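Side-chain contacts in mannan endo-1,4-beta-mannosidase (Bacillus subtilis, PDB 3CBW), which catalyses the random endo-hydrolysis of beta-1,4-mannosidic linkages in mannan, galactomannan and glucomannan and takes part in glucomannan degradation: residues A[172-177]-A[182-187]; A[202-207]-A[220-225]; A[235-238]-A[242-245]; A[116-121]-A[135-140]. The protein carries 3 engineered substitutions. All coordinates share one frame; numbering follows the deposited sequence.

Contact 1 (A[172-177]-A[182-187]); sequences RPLHEM and FWWGLT
Leu174 lies over the indole of Trp184: its CA stands 3.8 Å from the centroid of the five-membered ring, a CH-pi contact, and its CD2 packs on CG of the same ring. CB of Phe182 covers the opposite face. A chi1 of 59° sets Trp184 CG between backbone N and carbonyl carbon, turning the indole toward segment 172-177. His175 adds the polar hold, its O accepting from Trp184 NE1 at 2.8 Å, near the indole plane and with an N-H...O angle of 156°. CE2 of Phe182 sits over one face of the His175 imidazole, 3.5 Å from NE2, the ring planes inclined at 49°. A leucine in place of Trp184 would probably leave His175 O without this donor and open a gap between Leu174 and Phe182. Glu176 brings OE1, hydrogen-bonded to Trp181, near Phe182 CE2, and a water bridges Glu176 O to Phe182 N. Met177 O receives a weak bond from Leu186 N; Gly185 suits its place, since a CB would probably run into that oxygen. This aromatic cluster of His175, Phe182 and Trp184 belongs to the loop after strand 169-172, where Glu176 is probably the proton donor and His175 probably positions the nucleophile, Glu275, as in family 26 TIM-barrel glycosidases.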
loop_
_atom_site.group_PDB
_atom_site.type_symbol
_atom_site.label_atom_id
_atom_site.label_comp_id
_atom_site.label_asym_id
_atom_site.label_seq_id
_atom_site.Cartn_x
_atom_site.Cartn_y
_atom_site.Cartn_z
ATOM N N ARG A 172 -1.565 3.984 0.076
ATOM C CA ARG A 172 -0.990 3.424 -1.138
ATOM C C ARG A 172 -2.004 3.515 -2.281
ATOM O O ARG A 172 -2.650 2.531 -2.607
ATOM C CB ARG A 172 -0.577 1.970 -0.865
ATOM C CG ARG A 172 0.122 1.272 -2.026
ATOM C CD ARG A 172 0.592 -0.111 -1.602
ATOM N NE ARG A 172 -0.494 -1.046 -1.307
ATOM C CZ ARG A 172 -0.964 -1.967 -2.135
ATOM N NH1 ARG A 172 -0.462 -2.112 -3.352
ATOM N NH2 ARG A 172 -1.945 -2.754 -1.746
ATOM N N PRO A 173 -2.127 4.701 -2.902
ATOM C CA PRO A 173 -3.092 4.911 -3.981
ATOM C C PRO A 173 -2.513 4.544 -5.349
ATOM O O PRO A 173 -1.294 4.597 -5.550
ATOM C CB PRO A 173 -3.317 6.414 -3.930
ATOM C CG PRO A 173 -1.957 6.966 -3.560
ATOM C CD PRO A 173 -1.379 5.940 -2.590
ATOM N N LEU A 174 -3.387 4.197 -6.294
ATOM C CA LEU A 174 -2.999 4.097 -7.709
ATOM C C LEU A 174 -1.859 3.111 -7.922
ATOM O O LEU A 174 -0.900 3.376 -8.654
ATOM C CB LEU A 174 -2.632 5.471 -8.267
ATOM C CG LEU A 174 -3.670 6.582 -8.145
ATOM C CD1 LEU A 174 -3.058 7.876 -8.636
ATOM C CD2 LEU A 174 -4.940 6.262 -8.915
ATOM N N HIS A 175 -1.997 1.937 -7.310
ATOM C CA HIS A 175 -0.956 0.916 -7.344
ATOM C C HIS A 175 -0.953 0.140 -8.663
ATOM O O HIS A 175 -1.921 0.178 -9.435
ATOM C CB HIS A 175 -1.131 -0.023 -6.149
ATOM C CG HIS A 175 -2.414 -0.789 -6.149
ATOM N ND1 HIS A 175 -3.659 -0.189 -6.096
ATOM C CD2 HIS A 175 -2.633 -2.126 -6.114
ATOM C CE1 HIS A 175 -4.586 -1.133 -6.079
ATOM N NE2 HIS A 175 -3.992 -2.314 -6.071
ATOM N N GLU A 176 0.155 -0.545 -8.928
ATOM C CA GLU A 176 0.279 -1.414 -10.109
ATOM C C GLU A 176 -0.022 -0.680 -11.412
ATOM O O GLU A 176 -0.619 -1.232 -12.338
ATOM C CB GLU A 176 -0.575 -2.678 -9.970
ATOM C CG GLU A 176 -0.156 -3.502 -8.761
ATOM C CD GLU A 176 -1.089 -4.651 -8.412
ATOM O OE1 GLU A 176 -1.977 -5.012 -9.217
ATOM O OE2 GLU A 176 -0.935 -5.195 -7.284
ATOM N N MET A 177 0.414 0.570 -11.468
ATOM C CA MET A 177 0.153 1.452 -12.591
ATOM C C MET A 177 0.898 1.055 -13.865
ATOM O O MET A 177 0.513 1.481 -14.954
ATOM C CB MET A 177 0.474 2.895 -12.197
ATOM C CG MET A 177 1.969 3.272 -12.165
ATOM S SD MET A 177 3.157 2.368 -11.039
ATOM C CE MET A 177 2.476 2.807 -9.381
ATOM N N PHE A 182 -5.809 -2.119 -14.186
ATOM C CA PHE A 182 -6.560 -1.000 -13.593
ATOM C C PHE A 182 -6.684 0.172 -14.559
ATOM O O PHE A 182 -5.790 0.431 -15.362
ATOM C CB PHE A 182 -5.897 -0.520 -12.307
ATOM C CG PHE A 182 -5.841 -1.558 -11.212
ATOM C CD1 PHE A 182 -6.984 -2.257 -10.826
ATOM C CD2 PHE A 182 -4.655 -1.787 -10.528
ATOM C CE1 PHE A 182 -6.934 -3.202 -9.790
ATOM C CE2 PHE A 182 -4.594 -2.719 -9.495
ATOM C CZ PHE A 182 -5.733 -3.416 -9.126
ATOM N N TRP A 183 -7.783 0.912 -14.443
ATOM C CA TRP A 183 -8.040 2.005 -15.380
ATOM C C TRP A 183 -6.953 3.088 -15.367
ATOM O O TRP A 183 -6.739 3.767 -16.374
ATOM C CB TRP A 183 -9.420 2.620 -15.142
ATOM C CG TRP A 183 -9.618 3.282 -13.797
ATOM C CD1 TRP A 183 -10.190 2.722 -12.688
ATOM C CD2 TRP A 183 -9.272 4.630 -13.428
ATOM N NE1 TRP A 183 -10.224 3.631 -11.652
ATOM C CE2 TRP A 183 -9.670 4.807 -12.078
ATOM C CE3 TRP A 183 -8.666 5.702 -14.098
ATOM C CZ2 TRP A 183 -9.457 6.000 -11.385
ATOM C CZ3 TRP A 183 -8.464 6.903 -13.400
ATOM C CH2 TRP A 183 -8.869 7.033 -12.066
ATOM N N TRP A 184 -6.272 3.259 -14.234
ATOM C CA TRP A 184 -5.274 4.319 -14.099
ATOM C C TRP A 184 -3.891 3.949 -14.649
ATOM O O TRP A 184 -2.984 4.784 -14.667
ATOM C CB TRP A 184 -5.160 4.752 -12.637
ATOM C CG TRP A 184 -4.781 3.636 -11.688
ATOM C CD1 TRP A 184 -3.515 3.160 -11.428
ATOM C CD2 TRP A 184 -5.674 2.902 -10.841
ATOM N NE1 TRP A 184 -3.583 2.159 -10.488
ATOM C CE2 TRP A 184 -4.890 1.984 -10.107
ATOM C CE3 TRP A 184 -7.067 2.913 -10.654
ATOM C CZ2 TRP A 184 -5.447 1.101 -9.177
ATOM C CZ3 TRP A 184 -7.622 2.023 -9.750
ATOM C CH2 TRP A 184 -6.808 1.125 -9.020
ATOM N N GLY A 185 -3.728 2.697 -15.078
ATOM C CA GLY A 185 -2.422 2.181 -15.511
ATOM C C GLY A 185 -2.210 2.218 -17.020
ATOM O O GLY A 185 -2.851 2.986 -17.743
ATOM N N LEU A 186 -1.280 1.400 -17.500
ATOM C CA LEU A 186 -1.046 1.249 -18.930
ATOM C C LEU A 186 -2.219 0.524 -19.583
ATOM O O LEU A 186 -3.033 -0.098 -18.908
ATOM C CB LEU A 186 0.251 0.473 -19.174
ATOM C CG LEU A 186 1.557 1.206 -18.899
ATOM C CD1 LEU A 186 2.728 0.255 -19.125
ATOM C CD2 LEU A 186 1.682 2.437 -19.793
ATOM N N THR A 187 -2.281 0.584 -20.908
ATOM C CA THR A 187 -3.425 0.026 -21.627
ATOM C C THR A 187 -3.118 -1.283 -22.351
ATOM O O THR A 187 -4.028 -2.051 -22.666
ATOM C CB THR A 187 -4.028 1.032 -22.617
ATOM O OG1 THR A 187 -3.030 1.438 -23.558
ATOM C CG2 THR A 187 -4.578 2.252 -21.864
HETATM O O HOH W 1 -2.929 -2.037 -13.744
#

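Contact 2 (A[202-207]-A[220-225]); sequences QLYKKI and LIWVYS
Tyr204 slides past the indole of Trp222, the two side chains running in opposite directions so that the phenol end overlaps the root of the tryptophan. Its OH lies at the indole edge, near the ring plane, 3.6 Å from both CB and CE3 of Trp222, and CZ of Tyr204 follows at 4.1 Å from CE3. Tyr204 swings its ring out beside its own carbonyl carbon (chi1 -174°), which carries it from helix to strand. The hydroxyl, brought into a buried apolar region, is satisfied by a hydrogen bond with Tyr242 O.

One helical turn further on, Ile207 meets the far end of the same indole. Its O is 3.8 Å from Trp222 CH2, and its CG2 is 4.2 Å from that atom, a looser apolar touch. No hydrogen bond joins the segments. The axes of helix 202-207 and strand 220-224 stay 11.7 Å apart at closest and run nearly antiparallel, at 169°; large aromatic residues suit a separation of this size, which short side chains could hardly span. Val223, next along the strand, turns its side chain away from the helix, as alternation in a beta strand requires, and packs on Arg172.

This is the layering of a TIM barrel, helix outside and strand inside. Phe171 of neighbouring strand 169-172 meets Trp222 edge-to-face and Tyr208 adds another ring, while Ile207 rests on Leu152 of helix 143-163 and Leu203 on Leu138 of helix 131-138. Strand 245-252 flanks strand 220-224 on its other edge.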
loop_
_atom_site.group_PDB
_atom_site.type_symbol
_atom_site.label_atom_id
_atom_site.label_comp_id
_atom_site.label_asym_id
_atom_site.label_seq_id
_atom_site.Cartn_x
_atom_site.Cartn_y
_atom_site.Cartn_z
ATOM N N GLN A 202 0.426 13.066 -13.206
ATOM C CA GLN A 202 -0.531 14.131 -12.922
ATOM C C GLN A 202 -1.641 13.659 -11.996
ATOM O O GLN A 202 -2.030 14.376 -11.075
ATOM C CB GLN A 202 -1.103 14.671 -14.223
ATOM C CG GLN A 202 -0.081 15.418 -15.052
ATOM C CD GLN A 202 -0.619 15.819 -16.410
ATOM O OE1 GLN A 202 -1.652 16.469 -16.503
ATOM N NE2 GLN A 202 0.074 15.416 -17.471
ATOM N N LEU A 203 -2.138 12.445 -12.215
ATOM C CA LEU A 203 -3.203 11.904 -11.381
ATOM C C LEU A 203 -2.731 11.642 -9.949
ATOM O O LEU A 203 -3.438 11.955 -8.986
ATOM C CB LEU A 203 -3.768 10.629 -12.016
ATOM C CG LEU A 203 -4.932 9.963 -11.271
ATOM C CD1 LEU A 203 -6.168 10.867 -11.197
ATOM C CD2 LEU A 203 -5.284 8.642 -11.936
ATOM N N TYR A 204 -1.538 11.078 -9.809
ATOM C CA TYR A 204 -0.991 10.837 -8.491
ATOM C C TYR A 204 -0.842 12.173 -7.753
ATOM O O TYR A 204 -1.243 12.296 -6.588
ATOM C CB TYR A 204 0.341 10.110 -8.609
ATOM C CG TYR A 204 0.918 9.697 -7.282
ATOM C CD1 TYR A 204 0.964 8.359 -6.898
ATOM C CD2 TYR A 204 1.448 10.656 -6.420
ATOM C CE1 TYR A 204 1.525 8.000 -5.662
ATOM C CE2 TYR A 204 1.978 10.320 -5.217
ATOM C CZ TYR A 204 2.012 9.008 -4.833
ATOM O OH TYR A 204 2.602 8.731 -3.630
ATOM N N LYS A 205 -0.283 13.177 -8.425
ATOM C CA LYS A 205 -0.102 14.487 -7.802
ATOM C C LYS A 205 -1.435 15.148 -7.469
ATOM O O LYS A 205 -1.543 15.828 -6.456
ATOM C CB LYS A 205 0.740 15.388 -8.684
ATOM C CG LYS A 205 2.166 14.930 -8.832
ATOM C CD LYS A 205 2.886 15.908 -9.719
ATOM C CE LYS A 205 4.165 15.372 -10.262
ATOM N NZ LYS A 205 4.675 16.343 -11.268
ATOM N N LYS A 206 -2.449 14.935 -8.302
ATOM C CA LYS A 206 -3.786 15.465 -8.031
ATOM C C LYS A 206 -4.340 14.873 -6.733
ATOM O O LYS A 206 -4.909 15.579 -5.894
ATOM C CB LYS A 206 -4.697 15.140 -9.205
ATOM C CG LYS A 206 -6.130 15.595 -9.070
ATOM C CD LYS A 206 -6.856 15.355 -10.390
ATOM C CE LYS A 206 -8.267 15.837 -10.353
ATOM N NZ LYS A 206 -8.374 17.304 -10.603
ATOM N N ILE A 207 -4.158 13.571 -6.552
ATOM C CA ILE A 207 -4.601 12.948 -5.313
ATOM C C ILE A 207 -3.753 13.435 -4.129
ATOM O O ILE A 207 -4.290 13.718 -3.054
ATOM C CB ILE A 207 -4.624 11.413 -5.416
ATOM C CG1 ILE A 207 -5.665 10.985 -6.463
ATOM C CG2 ILE A 207 -4.880 10.782 -4.040
ATOM C CD1 ILE A 207 -5.815 9.487 -6.627
ATOM N N LEU A 220 -0.605 10.931 6.736
ATOM C CA LEU A 220 -0.400 9.988 5.633
ATOM C C LEU A 220 1.060 9.835 5.252
ATOM O O LEU A 220 1.809 10.811 5.149
ATOM C CB LEU A 220 -1.181 10.426 4.387
ATOM C CG LEU A 220 -2.683 10.669 4.565
ATOM C CD1 LEU A 220 -3.335 11.083 3.262
ATOM C CD2 LEU A 220 -3.366 9.421 5.142
ATOM N N ILE A 221 1.440 8.575 5.059
ATOM C CA ILE A 221 2.750 8.186 4.538
ATOM C C ILE A 221 2.464 7.612 3.158
ATOM O O ILE A 221 1.710 6.654 3.022
ATOM C CB ILE A 221 3.407 7.149 5.471
ATOM C CG1 ILE A 221 3.744 7.801 6.824
ATOM C CG2 ILE A 221 4.657 6.541 4.824
ATOM C CD1 ILE A 221 4.258 6.834 7.878
ATOM N N TRP A 222 3.037 8.233 2.135
ATOM C CA TRP A 222 2.664 7.990 0.746
ATOM C C TRP A 222 3.485 6.877 0.112
ATOM O O TRP A 222 4.727 6.939 0.112
ATOM C CB TRP A 222 2.807 9.298 -0.044
ATOM C CG TRP A 222 1.750 10.273 0.358
ATOM C CD1 TRP A 222 1.745 11.064 1.470
ATOM C CD2 TRP A 222 0.509 10.498 -0.309
ATOM N NE1 TRP A 222 0.581 11.790 1.521
ATOM C CE2 TRP A 222 -0.196 11.463 0.441
ATOM C CE3 TRP A 222 -0.061 10.009 -1.490
ATOM C CZ2 TRP A 222 -1.449 11.942 0.055
ATOM C CZ3 TRP A 222 -1.311 10.488 -1.872
ATOM C CH2 TRP A 222 -1.997 11.428 -1.093
ATOM N N VAL A 223 2.795 5.871 -0.432
ATOM C CA VAL A 223 3.457 4.658 -0.940
ATOM C C VAL A 223 3.240 4.523 -2.449
ATOM O O VAL A 223 2.100 4.548 -2.914
ATOM C CB VAL A 223 2.947 3.398 -0.200
ATOM C CG1 VAL A 223 3.689 2.138 -0.639
ATOM C CG2 VAL A 223 3.045 3.587 1.328
ATOM N N TYR A 224 4.336 4.355 -3.196
ATOM C CA TYR A 224 4.331 4.182 -4.661
ATOM C C TYR A 224 4.649 2.728 -4.945
ATOM O O TYR A 224 5.737 2.265 -4.585
ATOM C CB TYR A 224 5.411 5.096 -5.242
ATOM C CG TYR A 224 5.789 4.845 -6.687
ATOM C CD1 TYR A 224 4.966 5.289 -7.730
ATOM C CD2 TYR A 224 6.982 4.196 -7.015
ATOM C CE1 TYR A 224 5.303 5.071 -9.056
ATOM C CE2 TYR A 224 7.318 3.969 -8.357
ATOM C CZ TYR A 224 6.478 4.418 -9.357
ATOM O OH TYR A 224 6.796 4.215 -10.677
ATOM N N SER A 225 3.731 2.026 -5.615
ATOM C CA SER A 225 3.810 0.564 -5.698
ATOM C C SER A 225 3.545 -0.009 -7.096
ATOM O O SER A 225 2.465 -0.537 -7.374
ATOM C CB SER A 225 2.888 -0.089 -4.654
ATOM O OG SER A 225 1.543 0.343 -4.782
#

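Contact 3 (A[235-238]-A[242-245])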
loop_
_atom_site.group_PDB
_atom_site.type_symbol
_atom_site.label_atom_id
_atom_site.label_comp_id
_atom_site.label_asym_id
_atom_site.label_seq_id
_atom_site.Cartn_x
_atom_site.Cartn_y
_atom_site.Cartn_z
ATOM N N ASP A 235 9.468 4.658 -14.292
ATOM C CA ASP A 235 9.018 5.691 -15.218
ATOM C C ASP A 235 7.809 6.446 -14.680
ATOM O O ASP A 235 7.637 7.622 -14.971
ATOM C CB ASP A 235 8.717 5.105 -16.605
ATOM C CG ASP A 235 9.972 4.665 -17.350
ATOM O OD1 ASP A 235 11.091 5.058 -16.965
ATOM O OD2 ASP A 235 9.827 3.921 -18.339
ATOM N N PHE A 236 6.995 5.775 -13.874
ATOM C CA PHE A 236 5.785 6.370 -13.330
ATOM C C PHE A 236 6.001 7.155 -12.039
ATOM O O PHE A 236 5.061 7.708 -11.496
ATOM C CB PHE A 236 4.757 5.272 -13.089
ATOM C CG PHE A 236 4.185 4.682 -14.346
ATOM C CD1 PHE A 236 3.086 5.270 -14.953
ATOM C CD2 PHE A 236 4.719 3.524 -14.888
ATOM C CE1 PHE A 236 2.540 4.727 -16.099
ATOM C CE2 PHE A 236 4.181 2.984 -16.026
ATOM C CZ PHE A 236 3.089 3.586 -16.631
ATOM N N TYR A 237 7.233 7.209 -11.560
ATOM C CA TYR A 237 7.506 7.835 -10.267
ATOM C C TYR A 237 7.187 9.319 -10.342
ATOM O O TYR A 237 7.745 10.022 -11.168
ATOM C CB TYR A 237 8.973 7.652 -9.951
ATOM C CG TYR A 237 9.447 8.157 -8.621
ATOM C CD1 TYR A 237 8.941 7.647 -7.426
ATOM C CD2 TYR A 237 10.471 9.099 -8.555
ATOM C CE1 TYR A 237 9.423 8.083 -6.198
ATOM C CE2 TYR A 237 10.963 9.535 -7.343
ATOM C CZ TYR A 237 10.438 9.020 -6.173
ATOM O OH TYR A 237 10.948 9.441 -4.978
ATOM N N PRO A 238 6.255 9.806 -9.501
ATOM C CA PRO A 238 5.855 11.200 -9.641
ATOM C C PRO A 238 6.867 12.208 -9.105
ATOM O O PRO A 238 6.769 13.392 -9.432
ATOM C CB PRO A 238 4.550 11.263 -8.856
ATOM C CG PRO A 238 4.688 10.223 -7.823
ATOM C CD PRO A 238 5.468 9.103 -8.475
ATOM N N TYR A 242 6.460 13.648 -3.459
ATOM C CA TYR A 242 5.118 13.085 -3.381
ATOM C C TYR A 242 5.107 11.661 -2.857
ATOM O O TYR A 242 4.029 11.076 -2.764
ATOM C CB TYR A 242 4.418 13.113 -4.750
ATOM C CG TYR A 242 4.568 14.431 -5.479
ATOM C CD1 TYR A 242 3.910 15.590 -5.055
ATOM C CD2 TYR A 242 5.463 14.543 -6.542
ATOM C CE1 TYR A 242 4.083 16.802 -5.741
ATOM C CE2 TYR A 242 5.643 15.734 -7.214
ATOM C CZ TYR A 242 4.963 16.850 -6.805
ATOM O OH TYR A 242 5.164 18.029 -7.490
ATOM N N VAL A 243 6.276 11.102 -2.538
ATOM C CA VAL A 243 6.391 9.680 -2.196
ATOM C C VAL A 243 7.295 9.517 -0.999
ATOM O O VAL A 243 8.423 10.014 -0.987
ATOM C CB VAL A 243 6.988 8.862 -3.379
ATOM C CG1 VAL A 243 7.206 7.405 -2.978
ATOM C CG2 VAL A 243 6.075 8.918 -4.601
ATOM N N ASP A 244 6.809 8.795 0.001
ATOM C CA ASP A 244 7.613 8.449 1.174
ATOM C C ASP A 244 8.288 7.080 1.071
ATOM O O ASP A 244 9.432 6.914 1.511
ATOM C CB ASP A 244 6.745 8.484 2.438
ATOM C CG ASP A 244 6.287 9.881 2.777
ATOM O OD1 ASP A 244 7.158 10.753 2.974
ATOM O OD2 ASP A 244 5.062 10.117 2.856
ATOM N N ILE A 245 7.565 6.099 0.523
ATOM C CA ILE A 245 8.018 4.706 0.459
ATOM C C ILE A 245 7.768 4.207 -0.942
ATOM O O ILE A 245 6.712 4.477 -1.515
ATOM C CB ILE A 245 7.257 3.812 1.492
ATOM C CG1 ILE A 245 7.606 4.237 2.923
ATOM C CG2 ILE A 245 7.527 2.315 1.281
ATOM C CD1 ILE A 245 6.785 3.576 4.015
#
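Val243 pushes its CG2 methyl between two residues of segment 235-238. CG2 is 3.7 Å from CG of Pro238, the side chains crossing at about a right angle, and 3.8 Å from CE1 of Tyr237, whose ring it approaches obliquely. The valine torsion accounts for this: CG1 is anti to the backbone N (chi1 176°), which puts CG2 beside that N and facing the proline ring. Beta-branching suits the place, since CB and CG1 of Val243 also lie near Tyr237 CE1 while CG2 serves Pro238.

Tyr242 makes the second half of the contact. Its ring offers an edge to the main chain, with Pro238 O near the ring plane and 3.4 Å from both CD2 and CE2; Pro238 CB comes within 4.1 Å of CD2.

In the next shell, Tyr237 meets Tyr224 edge-to-face, and Tyr204 packs against both Pro238 and Val243. Asp244 turns the other way, its OD1 accepting from Val15 N and its OD2 from Trp222 N, which fixes the chain. The contact thus folds the loop between barrel strands 220-224 and 245-252 back on itself, against helix 194-214.

No hydrogen bond crosses between the two segments. Proline, lacking an N-H, brings no donor to be satisfied here, and the C-H edge of a tyrosine ring, slightly positive, is a reasonable neighbour for its carbonyl oxygen; cohesion therefore rests mainly on apolar surface and shape.

Contact 4 (A[116-121]-A[135-140]); sequences ANPAFQ and KKILDS. Engineered in segment 135-140: Lys136 (natural residue Asn).
The pyrrolidine ring of Pro118 presents its CG to Ile137, 3.7 Å from CD1 and 3.8 Å from CG2, the side chains crossing at about a right angle; Trp183 also packs on this proline. Of the flat groups in segment 116-121, the Phe120 ring has CG of Asn117 at its edge, in plane, and is stacked with that of His124. The Asn117 amide is held at both ends: OD1 accepts from Ala119 N at 3.0 Å, the donor standing 36° out of the carbonyl plane, and ND2 bonds to His124 O. This is an Asx turn, laid over a type I beta turn closed by Phe120 N to Asn117 O; asparagine suits the first place and the rigid proline the second. The turn follows strand 108-114 and sets its apolar corner against helix 131-138. Ile137 reaches across with CG1 beside its backbone N (chi1 -66°), its CD1 coming to 4.2 Å from Ala119 CB. An alanine at Ile137 is likely to open a gap beside Pro118 and Ala119 and take from the turn its apolar contact with helix 131-138. Ile137 also touches Leu148 of helix 143-163, and Pro118 O is hydrogen-bonded to Arg147 of that helix.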
loop_
_atom_site.group_PDB
_atom_site.type_symbol
_atom_site.label_atom_id
_atom_site.label_comp_id
_atom_site.label_asym_id
_atom_site.label_seq_id
_atom_site.Cartn_x
_atom_site.Cartn_y
_atom_site.Cartn_z
ATOM N N ALA A 116 -13.260 2.818 -8.402
ATOM C CA ALA A 116 -14.136 2.814 -9.569
ATOM C C ALA A 116 -13.598 3.803 -10.597
ATOM O O ALA A 116 -12.820 4.710 -10.267
ATOM C CB ALA A 116 -15.557 3.160 -9.162
ATOM N N ASN A 117 -14.027 3.618 -11.842
ATOM C CA ASN A 117 -13.483 4.314 -12.993
ATOM C C ASN A 117 -14.349 5.514 -13.341
ATOM O O ASN A 117 -15.466 5.353 -13.846
ATOM C CB ASN A 117 -13.467 3.325 -14.155
ATOM C CG ASN A 117 -12.827 3.862 -15.404
ATOM O OD1 ASN A 117 -12.645 5.066 -15.578
ATOM N ND2 ASN A 117 -12.488 2.942 -16.312
ATOM N N PRO A 118 -13.838 6.730 -13.095
ATOM C CA PRO A 118 -14.670 7.920 -13.310
ATOM C C PRO A 118 -14.891 8.281 -14.783
ATOM O O PRO A 118 -15.599 9.241 -15.069
ATOM C CB PRO A 118 -13.913 9.014 -12.555
ATOM C CG PRO A 118 -12.490 8.585 -12.598
ATOM C CD PRO A 118 -12.495 7.081 -12.590
ATOM N N ALA A 119 -14.324 7.515 -15.711
ATOM C CA ALA A 119 -14.717 7.657 -17.120
ATOM C C ALA A 119 -16.130 7.119 -17.343
ATOM O O ALA A 119 -16.737 7.374 -18.390
ATOM C CB ALA A 119 -13.719 6.955 -18.040
ATOM N N PHE A 120 -16.646 6.378 -16.365
ATOM C CA PHE A 120 -17.964 5.754 -16.412
ATOM C C PHE A 120 -18.836 6.260 -15.273
ATOM O O PHE A 120 -18.347 6.866 -14.319
ATOM C CB PHE A 120 -17.831 4.229 -16.301
ATOM C CG PHE A 120 -17.175 3.592 -17.487
ATOM C CD1 PHE A 120 -17.947 3.097 -18.537
ATOM C CD2 PHE A 120 -15.790 3.479 -17.561
ATOM C CE1 PHE A 120 -17.344 2.497 -19.646
ATOM C CE2 PHE A 120 -15.172 2.892 -18.655
ATOM C CZ PHE A 120 -15.954 2.397 -19.708
ATOM N N GLN A 121 -20.135 5.999 -15.368
ATOM C CA GLN A 121 -21.068 6.409 -14.334
ATOM C C GLN A 121 -20.699 5.806 -12.971
ATOM O O GLN A 121 -20.819 6.463 -11.937
ATOM C CB GLN A 121 -22.494 6.026 -14.748
ATOM C CG GLN A 121 -23.564 6.377 -13.725
ATOM C CD GLN A 121 -23.714 5.332 -12.633
ATOM O OE1 GLN A 121 -23.477 4.139 -12.854
ATOM N NE2 GLN A 121 -24.110 5.777 -11.444
ATOM N N LYS A 135 -7.427 12.371 -19.664
ATOM C CA LYS A 135 -7.288 13.829 -19.553
ATOM C C LYS A 135 -8.524 14.465 -18.942
ATOM O O LYS A 135 -8.407 15.412 -18.159
ATOM C CB LYS A 135 -6.993 14.472 -20.911
ATOM C CG LYS A 135 -5.583 14.257 -21.409
ATOM C CD LYS A 135 -5.429 14.692 -22.864
ATOM C CE LYS A 135 -3.965 14.773 -23.249
ATOM N NZ LYS A 135 -3.312 15.981 -22.667
ATOM N N LYS A 136 -9.705 13.972 -19.300
ATOM C CA LYS A 136 -10.947 14.504 -18.738
ATOM C C LYS A 136 -11.025 14.274 -17.230
ATOM O O LYS A 136 -11.467 15.149 -16.485
ATOM C CB LYS A 136 -12.164 13.900 -19.426
ATOM C CG LYS A 136 -12.299 14.323 -20.883
ATOM C CD LYS A 136 -13.514 13.689 -21.540
ATOM C CE LYS A 136 -13.723 14.212 -22.961
ATOM N NZ LYS A 136 -14.949 13.624 -23.553
ATOM N N ILE A 137 -10.591 13.096 -16.783
ATOM C CA ILE A 137 -10.582 12.757 -15.359
ATOM C C ILE A 137 -9.737 13.745 -14.551
ATOM O O ILE A 137 -10.066 14.064 -13.409
ATOM C CB ILE A 137 -10.087 11.297 -15.153
ATOM C CG1 ILE A 137 -11.104 10.314 -15.760
ATOM C CG2 ILE A 137 -9.789 11.013 -13.659
ATOM C CD1 ILE A 137 -10.648 8.845 -15.803
ATOM N N LEU A 138 -8.660 14.241 -15.154
ATOM C CA LEU A 138 -7.740 15.172 -14.499
ATOM C C LEU A 138 -8.296 16.577 -14.376
ATOM O O LEU A 138 -7.798 17.379 -13.583
ATOM C CB LEU A 138 -6.411 15.211 -15.249
ATOM C CG LEU A 138 -5.603 13.922 -15.131
ATOM C CD1 LEU A 138 -4.463 13.931 -16.115
ATOM C CD2 LEU A 138 -5.072 13.775 -13.717
ATOM N N ASP A 139 -9.332 16.860 -15.156
ATOM C CA ASP A 139 -9.906 18.190 -15.277
ATOM C C ASP A 139 -11.126 18.252 -14.377
ATOM O O ASP A 139 -12.156 17.657 -14.679
ATOM C CB ASP A 139 -10.266 18.433 -16.749
ATOM C CG ASP A 139 -10.934 19.776 -17.002
ATOM O OD1 ASP A 139 -11.296 20.491 -16.041
ATOM O OD2 ASP A 139 -11.113 20.090 -18.196
ATOM N N SER A 140 -10.998 18.978 -13.266
ATOM C CA SER A 140 -12.052 19.059 -12.250
ATOM C C SER A 140 -13.377 19.632 -12.767
ATOM O O SER A 140 -14.412 19.494 -12.114
ATOM C CB SER A 140 -11.567 19.854 -11.032
ATOM O OG SER A 140 -10.585 19.122 -10.313
#

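How the contacts relate
The four contacts follow one another along the chain, none nested or crossed. Contact 4 comes first, closing the loop between strand 108-114 and helix 131-138. Contact 1 then folds the loop after strand 169-172 on itself, and its Trp183 reaches back to Ile137. Contact 2 lays helix 194-214 against strand 220-224; Lys206 returns to Leu138 O and Ser140 of contact 4, while Ser225 O bonds to Glu176 N of contact 1. Contact 3 closes the loop leading to strand 245-252, paired to contact 2 through Trp222 O and Asp244 N, with Phe236 against Met177. Contacts 3 and 4 do not touch, their nearest atoms about 11 Å apart.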